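Local structure of glycoside Hydrolase (Bacteroides plebeius, 5T3B) at residues V212-G217 with L265-K270; S251-D256 with G334-S339; L302-A307 with K342-I347; I358-Y363 with T383-T388. The protein is a family 50 glycoside hydrolase from a gut bacterium, which probably cleaves a polysaccharide, as the agarose-degrading members of this family do. All coordinates share one frame; numbering follows the deposited sequence.

Interaction 1. Residues V212-G217 with L265-K270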
# COMPACT_ATOMS: atom_id res chain seq x y z
N VAL A 212 -17.50 -15.56 -2.81
CA VAL A 212 -16.66 -14.41 -3.09
C VAL A 212 -15.19 -14.63 -2.77
O VAL A 212 -14.31 -14.08 -3.44
CB VAL A 212 -17.20 -13.17 -2.34
CG1 VAL A 212 -17.07 -13.36 -0.82
CG2 VAL A 212 -16.52 -11.90 -2.80
N ASN A 213 -14.90 -15.45 -1.78
CA ASN A 213 -13.51 -15.71 -1.40
C ASN A 213 -12.76 -16.51 -2.42
O ASN A 213 -11.54 -16.62 -2.32
CB ASN A 213 -13.44 -16.32 -0.01
CG ASN A 213 -14.15 -15.40 1.02
OD1 ASN A 213 -13.89 -14.23 1.07
ND2 ASN A 213 -15.09 -15.92 1.72
N LEU A 214 -13.47 -17.10 -3.37
CA LEU A 214 -12.88 -17.82 -4.49
C LEU A 214 -12.83 -17.00 -5.79
O LEU A 214 -12.57 -17.53 -6.85
CB LEU A 214 -13.62 -19.15 -4.73
CG LEU A 214 -13.65 -20.09 -3.54
CD1 LEU A 214 -14.34 -21.41 -3.90
CD2 LEU A 214 -12.33 -20.29 -2.81
N LYS A 215 -13.02 -15.69 -5.68
CA LYS A 215 -13.11 -14.87 -6.87
C LYS A 215 -11.86 -14.86 -7.74
O LYS A 215 -11.98 -14.66 -8.94
CB LYS A 215 -13.58 -13.47 -6.56
CG LYS A 215 -12.61 -12.64 -5.78
CD LYS A 215 -13.17 -11.24 -5.65
CE LYS A 215 -12.29 -10.31 -5.00
NZ LYS A 215 -13.26 -9.14 -4.78
N ILE A 216 -10.69 -15.13 -7.17
CA ILE A 216 -9.54 -15.21 -8.00
C ILE A 216 -9.67 -16.32 -9.07
O ILE A 216 -9.03 -16.23 -10.12
CB ILE A 216 -8.26 -15.45 -7.17
CG1 ILE A 216 -6.97 -15.27 -8.01
CG2 ILE A 216 -8.27 -16.76 -6.47
CD1 ILE A 216 -6.78 -13.90 -8.62
N GLY A 217 -10.51 -17.32 -8.84
CA GLY A 217 -10.72 -18.33 -9.84
C GLY A 217 -11.35 -17.86 -11.13
O GLY A 217 -11.32 -18.57 -12.16
N LEU A 265 -6.20 -24.02 -3.08
CA LEU A 265 -6.27 -25.20 -3.96
C LEU A 265 -7.28 -26.21 -3.39
O LEU A 265 -8.14 -26.71 -4.13
CB LEU A 265 -4.90 -25.83 -4.16
CG LEU A 265 -4.78 -27.08 -5.00
CD1 LEU A 265 -5.47 -26.87 -6.33
CD2 LEU A 265 -3.30 -27.43 -5.14
N ASP A 266 -7.29 -26.42 -2.07
CA ASP A 266 -8.29 -27.29 -1.45
C ASP A 266 -9.72 -26.85 -1.73
O ASP A 266 -10.59 -27.64 -2.14
CB ASP A 266 -8.14 -27.32 0.07
CG ASP A 266 -6.90 -28.02 0.54
OD1 ASP A 266 -6.10 -28.51 -0.25
OD2 ASP A 266 -6.74 -28.06 1.78
N ARG A 267 -9.96 -25.54 -1.57
CA ARG A 267 -11.30 -25.00 -1.80
C ARG A 267 -11.72 -25.13 -3.28
O ARG A 267 -12.87 -25.46 -3.55
CB ARG A 267 -11.47 -23.54 -1.30
CG ARG A 267 -11.75 -23.40 0.21
CD ARG A 267 -11.68 -21.95 0.73
NE ARG A 267 -10.34 -21.32 0.48
CZ ARG A 267 -10.10 -20.02 0.37
NH1 ARG A 267 -11.04 -19.14 0.45
NH2 ARG A 267 -8.88 -19.62 0.23
N PHE A 268 -10.79 -24.93 -4.24
CA PHE A 268 -11.16 -25.06 -5.63
C PHE A 268 -11.55 -26.52 -5.92
O PHE A 268 -12.50 -26.76 -6.62
CB PHE A 268 -10.05 -24.63 -6.57
CG PHE A 268 -9.94 -23.15 -6.80
CD1 PHE A 268 -10.40 -22.19 -5.91
CD2 PHE A 268 -9.38 -22.70 -7.95
CE1 PHE A 268 -10.30 -20.85 -6.18
CE2 PHE A 268 -9.19 -21.36 -8.17
CZ PHE A 268 -9.63 -20.42 -7.27
N LEU A 269 -10.79 -27.44 -5.34
CA LEU A 269 -11.07 -28.87 -5.62
C LEU A 269 -12.38 -29.32 -5.05
O LEU A 269 -12.93 -30.35 -5.51
CB LEU A 269 -9.92 -29.74 -5.11
CG LEU A 269 -8.58 -29.64 -5.89
CD1 LEU A 269 -7.47 -30.34 -5.13
CD2 LEU A 269 -8.72 -30.15 -7.30
N LYS A 270 -12.83 -28.63 -4.00
CA LYS A 270 -14.13 -28.94 -3.36
C LYS A 270 -15.35 -28.19 -3.93
O LYS A 270 -16.46 -28.39 -3.50
CB LYS A 270 -14.00 -28.78 -1.83
CG LYS A 270 -13.02 -29.70 -1.14
CD LYS A 270 -13.38 -31.17 -1.29
CE LYS A 270 -13.03 -32.00 -0.06
NZ LYS A 270 -13.76 -33.29 -0.16
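L214, in 212-217, pushes its side chain between R267 and F268 of helix 264-269. The first atom to touch is CB, which lies 4.0 Å from F268 CE1. CG stands beside the backbone N (chi1 -57°), and since CD1 continues the chain away from CA, the CD2 branch faces the helix. This methyl group sits at the edge of the F268 ring, near its plane, with CD2 4.0 Å from CE1, and it also packs 3.7 Å from R267 CB. Of the two conformers modelled for R267, the one described here lays one guanidinium face over L214 CD2 and brings its edge to N213 CB; its NH1 forms a salt bridge with D256. The CZ end of the F268 ring also meets the following residues obliquely: CZ is 3.5 Å from G217 CA, an approach eased by the absence of a side chain there, and 4.0 Å from I216 CG2. The ring also meets F306 of helix 300-324 and A282. This mainly apolar packing of a 3-10 turn on a short helix belongs to a peripheral helical elaboration, made by helices 264-269 and 277-288 ahead of helix 300-324, of the (beta/alpha)8 barrel expected for family 50.

Interaction 2. Residues S251-D256 with G334-S339. With EDO (1,2-ethanediol), chain D.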
# COMPACT_ATOMS: atom_id res chain seq x y z
N SER A 251 -5.63 -2.72 -8.89
CA SER A 251 -6.71 -3.44 -9.60
C SER A 251 -7.74 -4.14 -8.67
O SER A 251 -8.76 -4.61 -9.14
CB SER A 251 -6.11 -4.45 -10.56
OG SER A 251 -5.31 -5.37 -9.88
N ASP A 252 -7.37 -4.31 -7.39
CA ASP A 252 -8.13 -5.02 -6.40
C ASP A 252 -7.49 -4.72 -5.07
O ASP A 252 -6.50 -3.99 -4.98
CB ASP A 252 -8.22 -6.51 -6.73
CG ASP A 252 -9.41 -6.91 -7.57
OD1 ASP A 252 -10.54 -6.63 -7.18
OD2 ASP A 252 -9.27 -7.57 -8.66
N ASN A 253 -8.08 -5.31 -4.03
CA ASN A 253 -7.61 -5.10 -2.68
C ASN A 253 -7.74 -6.39 -1.88
O ASN A 253 -8.85 -6.93 -1.76
CB ASN A 253 -8.41 -4.04 -1.97
CG ASN A 253 -7.93 -3.73 -0.56
OD1 ASN A 253 -6.77 -3.45 -0.29
ND2 ASN A 253 -8.88 -3.79 0.36
N GLU A 254 -6.61 -6.93 -1.36
CA GLU A 254 -6.71 -8.10 -0.48
C GLU A 254 -7.46 -9.27 -1.09
O GLU A 254 -8.35 -9.86 -0.47
CB GLU A 254 -7.28 -7.70 0.87
CG GLU A 254 -6.52 -6.59 1.57
CD GLU A 254 -6.77 -6.48 3.05
OE1 GLU A 254 -7.85 -6.93 3.52
OE2 GLU A 254 -5.87 -5.87 3.70
N ILE A 255 -7.04 -9.67 -2.28
CA ILE A 255 -7.58 -10.87 -2.87
C ILE A 255 -7.20 -12.09 -2.00
O ILE A 255 -6.06 -12.24 -1.60
CB ILE A 255 -6.99 -11.07 -4.28
CG1 ILE A 255 -7.39 -9.92 -5.23
CG2 ILE A 255 -7.42 -12.40 -4.88
CD1 ILE A 255 -6.62 -9.92 -6.54
N ASP A 256 -8.19 -12.96 -1.79
CA ASP A 256 -7.88 -14.20 -1.07
C ASP A 256 -7.20 -15.16 -2.03
O ASP A 256 -7.73 -15.61 -3.01
CB ASP A 256 -9.19 -14.75 -0.55
CG ASP A 256 -9.10 -16.04 0.14
OD1 ASP A 256 -8.08 -16.75 0.10
OD2 ASP A 256 -10.13 -16.38 0.84
N GLY A 334 -0.51 -3.06 -8.64
CA GLY A 334 -0.86 -4.34 -8.04
C GLY A 334 -2.21 -4.41 -7.37
O GLY A 334 -3.14 -3.66 -7.69
N SER A 335 -2.33 -5.40 -6.49
CA SER A 335 -3.61 -5.80 -5.89
C SER A 335 -3.63 -5.75 -4.36
O SER A 335 -4.61 -6.21 -3.79
CB SER A 335 -3.96 -7.24 -6.30
OG SER A 335 -3.10 -8.20 -5.72
N ARG A 336 -2.62 -5.15 -3.73
CA ARG A 336 -2.67 -4.88 -2.29
C ARG A 336 -2.72 -6.21 -1.52
O ARG A 336 -3.72 -6.58 -0.93
CB ARG A 336 -3.79 -3.91 -1.96
CG ARG A 336 -3.81 -2.70 -2.86
CD ARG A 336 -5.09 -1.90 -2.81
NE ARG A 336 -5.31 -1.36 -1.48
CZ ARG A 336 -4.74 -0.24 -1.06
NH1 ARG A 336 -4.91 0.16 0.20
NH2 ARG A 336 -4.06 0.54 -1.88
N LEU A 337 -1.60 -6.93 -1.62
CA LEU A 337 -1.48 -8.25 -1.02
C LEU A 337 -1.47 -8.10 0.46
O LEU A 337 -1.06 -7.09 1.02
CB LEU A 337 -0.15 -8.91 -1.49
CG LEU A 337 -0.11 -9.26 -2.99
CD1 LEU A 337 1.31 -9.47 -3.44
CD2 LEU A 337 -0.96 -10.49 -3.27
N HIS A 338 -1.91 -9.17 1.16
CA HIS A 338 -2.07 -9.10 2.59
C HIS A 338 -1.88 -10.49 3.18
O HIS A 338 -1.51 -11.42 2.46
CB HIS A 338 -3.43 -8.48 2.98
CG HIS A 338 -4.56 -9.42 2.80
ND1 HIS A 338 -4.73 -10.17 1.67
CD2 HIS A 338 -5.59 -9.72 3.62
CE1 HIS A 338 -5.80 -10.93 1.81
NE2 HIS A 338 -6.34 -10.67 2.99
N SER A 339 -2.14 -10.63 4.49
CA SER A 339 -2.37 -11.95 5.09
C SER A 339 -1.26 -12.93 4.72
O SER A 339 -0.06 -12.60 4.75
CB SER A 339 -3.85 -12.42 4.73
OG SER A 339 -4.18 -13.71 5.23
C1 EDO D . -6.11 -6.90 7.16
O1 EDO D . -5.36 -7.23 6.01
C2 EDO D . -7.43 -7.62 7.21
O2 EDO D . -8.23 -7.12 6.12
O HOH W 1 -4.37 -8.89 -3.33
O HOH W 2 -3.93 -10.56 -1.09
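Main-chain hydrogen bonds hold S251-D256 against G334-S339 although neither segment is regular strand. S251 N donates to G334 O (2.9 Å), and E254 N gives a bond to R336 O at 2.9 Å and a weak second one to S335 O. A side-chain bond runs alongside: R336 NE reaches N253 OD1 at 2.8 Å. The acceptor lies in the guanidinium plane, yet NE stands 43° out of the amide carbonyl plane. N361 ND2 also donates to N253 OD1, while R336 NH1 forms a salt bridge with E389. The N253-E254 pair is consistent with the Asn-Glu sequence that ends the fourth barrel strand in clan GH-A glycosidases, and E389 lies on a later strand, as the second conserved glutamate of such enzymes does. Stacking involves H338, whose ring is sandwiched: E254 CB sits 3.5 Å from its centroid, 4° off the normal, in a CH-pi contact, and S339 CB covers the opposite face. The E254 carboxylate continues the stack, its plane 18° from that of the imidazole. Two waters bridge the segments: one links I255 N with S335 O and S335 OG, the other I255 O with H338 ND1. A bound 1,2-ethanediol, probably from the crystallisation liquor, hydrogen-bonds through its two hydroxyls to the two carboxylate oxygens of E254, with O2 2.6 Å from OE1.

Interaction 3. Residues L302-A307 with K342-I347. With EDO (1,2-ethanediol), chain L.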
# COMPACT_ATOMS: atom_id res chain seq x y z
N LEU A 302 2.15 -27.31 -3.05
CA LEU A 302 1.27 -27.36 -4.19
C LEU A 302 0.26 -26.24 -4.18
O LEU A 302 0.01 -25.60 -5.19
CB LEU A 302 0.57 -28.72 -4.32
CG LEU A 302 1.43 -29.90 -4.75
CD1 LEU A 302 0.58 -31.15 -4.62
CD2 LEU A 302 1.92 -29.69 -6.20
N ASN A 303 -0.32 -26.02 -3.03
CA ASN A 303 -1.23 -24.89 -2.83
C ASN A 303 -0.55 -23.56 -3.19
O ASN A 303 -1.11 -22.77 -3.93
CB ASN A 303 -1.79 -24.83 -1.42
CG ASN A 303 -2.72 -23.65 -1.26
OD1 ASN A 303 -3.72 -23.51 -1.96
ND2 ASN A 303 -2.36 -22.77 -0.35
N ASN A 304 0.65 -23.37 -2.68
CA ASN A 304 1.33 -22.11 -2.89
C ASN A 304 1.65 -21.93 -4.35
O ASN A 304 1.47 -20.82 -4.88
CB ASN A 304 2.57 -22.01 -2.02
CG ASN A 304 2.23 -21.84 -0.57
OD1 ASN A 304 1.09 -21.54 -0.19
ND2 ASN A 304 3.17 -22.17 0.27
N GLU A 305 2.14 -22.98 -5.03
CA GLU A 305 2.38 -22.91 -6.45
C GLU A 305 1.13 -22.62 -7.24
O GLU A 305 1.14 -21.78 -8.15
CB GLU A 305 3.01 -24.21 -6.95
CG GLU A 305 3.44 -24.09 -8.38
CD GLU A 305 4.14 -25.32 -8.92
OE1 GLU A 305 4.38 -26.27 -8.14
OE2 GLU A 305 4.41 -25.34 -10.16
N PHE A 306 0.03 -23.28 -6.90
CA PHE A 306 -1.23 -23.05 -7.60
C PHE A 306 -1.70 -21.60 -7.43
O PHE A 306 -2.15 -20.98 -8.39
CB PHE A 306 -2.32 -24.04 -7.16
CG PHE A 306 -3.61 -23.83 -7.84
CD1 PHE A 306 -3.77 -24.17 -9.16
CD2 PHE A 306 -4.65 -23.22 -7.19
CE1 PHE A 306 -4.98 -23.90 -9.80
CE2 PHE A 306 -5.83 -22.90 -7.82
CZ PHE A 306 -6.03 -23.29 -9.12
N ALA A 307 -1.62 -21.09 -6.19
CA ALA A 307 -1.95 -19.70 -5.96
C ALA A 307 -1.10 -18.76 -6.84
O ALA A 307 -1.57 -17.75 -7.33
CB ALA A 307 -1.82 -19.38 -4.47
N LYS A 342 0.92 -12.36 0.86
CA LYS A 342 2.13 -11.57 0.76
C LYS A 342 3.43 -12.33 1.08
O LYS A 342 4.50 -11.89 0.75
CB LYS A 342 2.04 -10.30 1.58
CG LYS A 342 2.09 -10.53 3.07
CD LYS A 342 2.08 -9.25 3.91
CE LYS A 342 2.16 -9.49 5.41
NZ LYS A 342 0.95 -10.12 5.93
N TYR A 343 3.28 -13.47 1.78
CA TYR A 343 4.42 -14.27 2.12
C TYR A 343 4.66 -15.40 1.14
O TYR A 343 5.63 -16.13 1.25
CB TYR A 343 4.26 -14.87 3.55
CG TYR A 343 4.27 -13.85 4.67
CD1 TYR A 343 5.40 -13.09 4.93
CD2 TYR A 343 3.19 -13.70 5.51
CE1 TYR A 343 5.42 -12.17 5.98
CE2 TYR A 343 3.20 -12.83 6.59
CZ TYR A 343 4.31 -12.06 6.83
OH TYR A 343 4.32 -11.18 7.91
N ASN A 344 3.79 -15.55 0.16
CA ASN A 344 3.92 -16.65 -0.81
C ASN A 344 4.85 -16.25 -1.91
O ASN A 344 4.49 -15.42 -2.74
CB ASN A 344 2.52 -17.00 -1.33
CG ASN A 344 2.49 -18.11 -2.34
OD1 ASN A 344 3.50 -18.50 -2.88
ND2 ASN A 344 1.31 -18.62 -2.64
N SER A 345 6.04 -16.87 -1.96
CA SER A 345 7.04 -16.51 -2.92
C SER A 345 6.55 -16.66 -4.35
O SER A 345 7.03 -15.97 -5.21
CB SER A 345 8.31 -17.32 -2.73
OG SER A 345 8.08 -18.70 -2.85
N TYR A 346 5.64 -17.63 -4.60
CA TYR A 346 5.15 -17.79 -5.96
C TYR A 346 4.31 -16.61 -6.42
O TYR A 346 4.29 -16.25 -7.60
CB TYR A 346 4.36 -19.07 -6.15
CG TYR A 346 5.17 -20.33 -5.96
CD1 TYR A 346 5.87 -20.87 -7.03
CD2 TYR A 346 5.20 -21.00 -4.77
CE1 TYR A 346 6.59 -22.04 -6.88
CE2 TYR A 346 5.89 -22.18 -4.61
CZ TYR A 346 6.60 -22.68 -5.66
OH TYR A 346 7.29 -23.84 -5.49
N ILE A 347 3.55 -16.03 -5.49
CA ILE A 347 2.72 -14.86 -5.81
C ILE A 347 3.62 -13.63 -6.00
O ILE A 347 3.44 -12.86 -6.93
CB ILE A 347 1.68 -14.62 -4.73
CG1 ILE A 347 0.64 -15.74 -4.74
CG2 ILE A 347 0.98 -13.27 -4.90
CD1 ILE A 347 -0.37 -15.66 -3.67
C1 EDO L . 6.18 -20.81 -1.29
O1 EDO L . 7.57 -21.09 -1.26
C2 EDO L . 5.92 -20.22 0.06
O2 EDO L . 6.43 -18.91 0.15
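N344 reaches across to helix 300-324 and donates from ND2 to the main-chain O of N304, 3.1 Å away. The bond is nearly straight (169° at the hydrogen), and the acceptor lies in the amide plane of N344, whereas ND2 meets the carbonyl from the side, at a C=O...N angle of 109°. The same amide nitrogen packs against A307 CB at 3.7 Å. Next to it, Y346 lays its ring on the helix backbone: E305 CA stands over the ring centre, 3.8 Å from the centroid, in a CH-pi contact, while E305 CG touches Y346 CE1 at 4.0 Å. I347 adds an apolar contact through CD1 to A307 CB.

What positions these groups lies one step further out. N344 directs its amide toward N304 because chi1 is 180°, which swings CG away from the main-chain N, and it can also serve as N-cap of helix 345-354, its OD1 accepting from Y346 N at 2.9 Å; one side chain thereby caps its own helix and ties it to the neighbouring one. Y346 OH is held by E301, and the E305 carboxylate by K289. A 1,2-ethanediol, probably from the crystallisation liquor, bonds to S345 N and Y343 O through O2. The contact fastens the N-terminal end of helix 345-354 to the first turns of helix 300-324, whose F306 and L302 pack on F285 of helix 277-288.

Interaction 4. Residues I358-Y363 with T383-T388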
# COMPACT_ATOMS: atom_id res chain seq x y z
N ILE A 358 4.79 -3.65 -6.60
CA ILE A 358 3.99 -4.60 -5.85
C ILE A 358 3.39 -3.90 -4.64
O ILE A 358 4.13 -3.37 -3.82
CB ILE A 358 4.82 -5.81 -5.43
CG1 ILE A 358 5.48 -6.47 -6.63
CG2 ILE A 358 3.97 -6.81 -4.65
CD1 ILE A 358 6.51 -7.48 -6.28
N SER A 359 2.07 -3.88 -4.50
CA SER A 359 1.49 -3.29 -3.31
C SER A 359 1.24 -4.36 -2.27
O SER A 359 0.71 -5.48 -2.56
CB SER A 359 0.19 -2.55 -3.65
OG SER A 359 -0.65 -3.30 -4.52
N ILE A 360 1.54 -3.99 -1.01
CA ILE A 360 1.39 -4.87 0.16
C ILE A 360 0.74 -4.06 1.29
O ILE A 360 1.28 -3.03 1.69
CB ILE A 360 2.73 -5.46 0.58
CG1 ILE A 360 3.31 -6.35 -0.60
CG2 ILE A 360 2.61 -6.21 1.90
CD1 ILE A 360 4.69 -6.89 -0.37
N ASN A 361 -0.38 -4.57 1.81
CA ASN A 361 -0.95 -4.05 3.05
C ASN A 361 -0.25 -4.78 4.19
O ASN A 361 -0.25 -5.98 4.17
CB ASN A 361 -2.44 -4.32 3.11
CG ASN A 361 -3.27 -3.57 2.07
OD1 ASN A 361 -2.81 -2.66 1.41
ND2 ASN A 361 -4.53 -3.89 2.01
N TYR A 362 0.33 -4.09 5.14
CA TYR A 362 1.28 -4.69 6.10
C TYR A 362 0.78 -4.59 7.52
O TYR A 362 0.96 -3.58 8.18
CB TYR A 362 2.68 -4.09 5.95
CG TYR A 362 3.83 -5.03 6.32
CD1 TYR A 362 3.67 -6.12 7.20
CD2 TYR A 362 5.11 -4.86 5.80
CE1 TYR A 362 4.73 -6.98 7.50
CE2 TYR A 362 6.16 -5.69 6.12
CZ TYR A 362 5.96 -6.75 6.97
OH TYR A 362 7.04 -7.56 7.25
N TYR A 363 0.09 -5.64 7.95
CA TYR A 363 -0.53 -5.74 9.25
C TYR A 363 0.06 -6.89 10.06
O TYR A 363 0.71 -7.78 9.58
CB TYR A 363 -2.02 -5.95 9.08
CG TYR A 363 -2.75 -4.74 8.53
CD1 TYR A 363 -2.81 -3.58 9.26
CD2 TYR A 363 -3.28 -4.73 7.26
CE1 TYR A 363 -3.44 -2.47 8.80
CE2 TYR A 363 -3.98 -3.62 6.79
CZ TYR A 363 -4.02 -2.47 7.57
OH TYR A 363 -4.69 -1.35 7.13
N THR A 383 11.78 -6.02 -8.81
CA THR A 383 10.64 -5.09 -8.88
C THR A 383 10.33 -4.66 -7.46
O THR A 383 10.29 -5.48 -6.58
CB THR A 383 9.43 -5.81 -9.49
OG1 THR A 383 9.78 -6.18 -10.83
CG2 THR A 383 8.19 -4.93 -9.47
N PRO A 384 10.15 -3.36 -7.25
CA PRO A 384 9.93 -2.86 -5.86
C PRO A 384 8.52 -3.11 -5.38
O PRO A 384 7.60 -3.44 -6.15
CB PRO A 384 10.24 -1.39 -5.95
CG PRO A 384 9.76 -1.06 -7.38
CD PRO A 384 10.23 -2.24 -8.19
N PHE A 385 8.38 -2.91 -4.07
CA PHE A 385 7.08 -2.93 -3.43
C PHE A 385 6.82 -1.57 -2.75
O PHE A 385 7.74 -0.77 -2.54
CB PHE A 385 6.94 -4.08 -2.41
CG PHE A 385 7.70 -3.91 -1.14
CD1 PHE A 385 9.01 -4.24 -1.04
CD2 PHE A 385 7.04 -3.45 -0.02
CE1 PHE A 385 9.71 -4.12 0.13
CE2 PHE A 385 7.72 -3.33 1.21
CZ PHE A 385 9.08 -3.65 1.28
N MET A 386 5.55 -1.38 -2.42
CA MET A 386 5.12 -0.24 -1.61
C MET A 386 4.18 -0.79 -0.54
O MET A 386 3.43 -1.73 -0.83
CB MET A 386 4.43 0.84 -2.41
CG MET A 386 3.18 0.44 -3.10
SD MET A 386 2.47 1.68 -4.20
CE MET A 386 2.08 2.91 -3.04
N VAL A 387 4.17 -0.17 0.61
CA VAL A 387 3.23 -0.53 1.69
C VAL A 387 2.02 0.34 1.51
O VAL A 387 2.07 1.56 1.70
CB VAL A 387 3.87 -0.42 3.04
CG1 VAL A 387 2.79 -0.61 4.13
CG2 VAL A 387 4.99 -1.43 3.17
N THR A 388 0.91 -0.26 1.16
CA THR A 388 -0.30 0.48 0.86
C THR A 388 -1.20 0.72 2.06
O THR A 388 -2.12 1.54 1.96
CB THR A 388 -1.08 -0.18 -0.29
OG1 THR A 388 -0.96 -1.61 -0.21
CG2 THR A 388 -0.53 0.26 -1.63
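The ring of Y362 turns its edge to V387, whose CG2 lies near the ring plane, and V387 CG1 packs 3.9 Å from Y362 CB. The same V387 CG2 methyl also lies at the edge of the F385 ring. I360 CD1 approaches F385 obliquely, 4.1 Å from its CB. Beyond the two strands, each ring has an edge-to-face partner: W376 for F385 and F422 for Y362. I358, I360, F385 and V387 share one face of the sheet, with Y362 just past the strand; S359 and M386 point to the other, where S359 OG is tied to L333 O and R336 N.

The backbones run parallel. I358 N donates to P384 O and M386 N to I358 O (2.8 Å); then I360 N donates to M386 O, and T388 N to I360 O (2.8 Å). At the end of the strand pair, T388 OG1 donates to N361 OD1 over 2.7 Å. This fixes the N361 amide with its ND2 turned to E254 OE2, consistent with a second-shell role for N361 beside E254. T388 CG2 also touches S359 CB at 3.5 Å.

Helix 370-379 connects the two strands as a beta-alpha-beta unit and covers the apolar face with W376 and M373. Strand 385-394 is flanked on its other side by strand 432-437, while strand 358-361 is bonded to L337.

In the fold
The contacts run from the periphery to the middle of the chain: interaction 1 lies about 25 Å from the chain's centre, interaction 3 about 20 Å, interaction 2 about 9 Å and interaction 4 about 5 Å. The centres of 2 and 4 are about 10 Å apart; 1 and 4, about 24 Å apart, do not touch. Interactions 1 and 2 alternate along the sequence, as do 2 and 3, whereas 4 follows them all. I216 packs on I255, L265 N probably bonds to N303 OD1, and K342 packs on I360. L337 links interaction 2 to interactions 3 and 4, packing on I347 and probably accepting from N361 N. Outer helices thus connect stepwise to central strands, where N361 bonds to the N253-E254 pair, probably at the active site.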